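Local coordinates for cellulosomal scaffoldin adaptor protein B (Acetivibrio cellulolyticus, PDB 4U3S), which is a cellulosomal scaffoldin, represented by its third type II cohesin domain, a module that typically binds dockerins, and as a whole protein probably binds carbohydrate, at residues 44-49 with 126-131. Sequence-based numbering, arbitrary orientation.
Sequences TVLQAV and TTVVFE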
# COMPACT_ATOMS: atom_id res chain seq x y z
N THR A 44 -7.45 23.76 0.74
CA THR A 44 -7.61 25.21 0.53
C THR A 44 -7.29 25.97 1.80
O THR A 44 -6.97 27.15 1.76
CB THR A 44 -9.02 25.58 0.05
OG1 THR A 44 -9.97 25.39 1.11
CG2 THR A 44 -9.43 24.75 -1.17
N VAL A 45 -7.37 25.29 2.94
CA VAL A 45 -7.12 25.93 4.24
C VAL A 45 -5.73 25.60 4.77
O VAL A 45 -5.05 26.48 5.32
CB VAL A 45 -8.19 25.52 5.27
CG1 VAL A 45 -7.97 26.23 6.59
CG2 VAL A 45 -9.58 25.81 4.74
N LEU A 46 -5.28 24.36 4.58
CA LEU A 46 -4.01 23.91 5.12
C LEU A 46 -3.17 23.28 4.02
O LEU A 46 -3.70 22.53 3.21
CB LEU A 46 -4.22 22.90 6.26
CG LEU A 46 -5.03 23.33 7.47
CD1 LEU A 46 -5.14 22.19 8.46
CD2 LEU A 46 -4.44 24.56 8.15
N GLN A 47 -1.88 23.60 4.01
CA GLN A 47 -0.92 22.98 3.10
C GLN A 47 -0.06 22.03 3.90
O GLN A 47 0.61 22.45 4.87
CB GLN A 47 -0.04 24.06 2.48
CG GLN A 47 1.05 23.53 1.58
CD GLN A 47 1.95 24.63 1.09
OE1 GLN A 47 2.26 25.57 1.83
NE2 GLN A 47 2.33 24.57 -0.17
N ALA A 48 -0.04 20.76 3.50
CA ALA A 48 0.82 19.79 4.14
C ALA A 48 2.29 20.10 3.84
O ALA A 48 2.64 20.33 2.68
CB ALA A 48 0.47 18.38 3.65
N VAL A 49 3.13 20.11 4.88
CA VAL A 49 4.56 20.42 4.78
C VAL A 49 5.34 19.56 5.76
O VAL A 49 4.77 18.99 6.70
CB VAL A 49 4.90 21.89 5.09
CG1 VAL A 49 4.11 22.84 4.19
CG2 VAL A 49 4.64 22.23 6.56
N THR A 126 -11.16 24.70 10.68
CA THR A 126 -10.95 23.55 9.82
C THR A 126 -10.53 22.37 10.67
O THR A 126 -10.14 22.55 11.82
CB THR A 126 -9.87 23.87 8.76
OG1 THR A 126 -9.90 22.90 7.73
CG2 THR A 126 -8.49 23.94 9.39
N THR A 127 -10.62 21.17 10.10
CA THR A 127 -10.29 19.95 10.83
C THR A 127 -9.35 19.07 10.05
O THR A 127 -9.33 19.08 8.84
CB THR A 127 -11.54 19.13 11.21
OG1 THR A 127 -12.17 18.63 10.04
CG2 THR A 127 -12.54 19.97 11.99
N VAL A 128 -8.54 18.35 10.80
CA VAL A 128 -7.70 17.30 10.28
C VAL A 128 -8.20 16.07 11.01
O VAL A 128 -8.30 16.08 12.22
CB VAL A 128 -6.22 17.58 10.58
CG1 VAL A 128 -5.35 16.44 10.06
CG2 VAL A 128 -5.82 18.87 9.90
N VAL A 129 -8.54 15.02 10.27
CA VAL A 129 -9.05 13.81 10.88
C VAL A 129 -8.48 12.58 10.19
O VAL A 129 -8.13 12.61 8.99
CB VAL A 129 -10.60 13.72 10.80
CG1 VAL A 129 -11.28 14.81 11.61
CG2 VAL A 129 -11.10 13.75 9.37
N PHE A 130 -8.39 11.49 10.95
CA PHE A 130 -8.24 10.19 10.34
C PHE A 130 -9.51 9.90 9.56
O PHE A 130 -10.61 10.14 10.05
CB PHE A 130 -8.05 9.08 11.38
CG PHE A 130 -6.84 9.26 12.24
CD1 PHE A 130 -5.55 9.10 11.71
CD2 PHE A 130 -6.97 9.57 13.57
CE1 PHE A 130 -4.44 9.26 12.52
CE2 PHE A 130 -5.85 9.73 14.38
CZ PHE A 130 -4.59 9.57 13.85
N GLU A 131 -9.37 9.35 8.35
CA GLU A 131 -10.52 9.06 7.50
C GLU A 131 -10.38 7.74 6.75
O GLU A 131 -9.31 7.42 6.25
CB GLU A 131 -10.71 10.19 6.49
CG GLU A 131 -11.99 10.06 5.68
CD GLU A 131 -12.16 11.14 4.65
OE1 GLU A 131 -11.57 11.02 3.56
OE2 GLU A 131 -12.92 12.08 4.93
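Leu-46 and Val-128 meet methyl to methyl inside the beta sandwich of this type II cohesin domain, where two sheets enclose an apolar core. The two segments run into strands of different sheets: strand 46-49 pairs with strand 111-120, whereas strand 129-130 pairs with strand 32-40. No hydrogen bond links them, and only 158 Å² is buried, so the contact rests on a few side-chain tips. Its tight part centres on the methyls of Thr-126 and Leu-46, with Val-45 and Val-128 on their flanks. CD1 of Leu-46 lies 3.7 Å from CG2 of Val-128, the two side chains meeting at a slant, and 3.9 Å from CG2 of Thr-126, so one methyl of Leu-46 touches two residues of the facing segment. An extended end (chi2 179°) places CD1 at the far tip of the side chain. CA of Val-45 and CA of Thr-126 are 7.2 Å apart, the nearest such pair, a spacing bridged by side chains alone. The CB of Thr-126 points toward 44-49, and its rotamer (chi1 -165°) sets CG2 between the backbone N and the carbonyl carbon, where it meets both Leu-46 and Val-45, with CG1 of Val-45 3.7 Å from CG2 of Thr-126. Phe-118 touches both Leu-46 and Val-128, while Met-7 and Phe-9 also press on Val-128, which places this part in the sandwich interior.

Contact thins out along both segments. Exposed Thr-127 turns its CB away from 44-49. Beyond Leu-46, Gln-47 is partly exposed, and its nearest side-chain approach, CB of Gln-47 to CG2 of Val-128, is 10.7 Å.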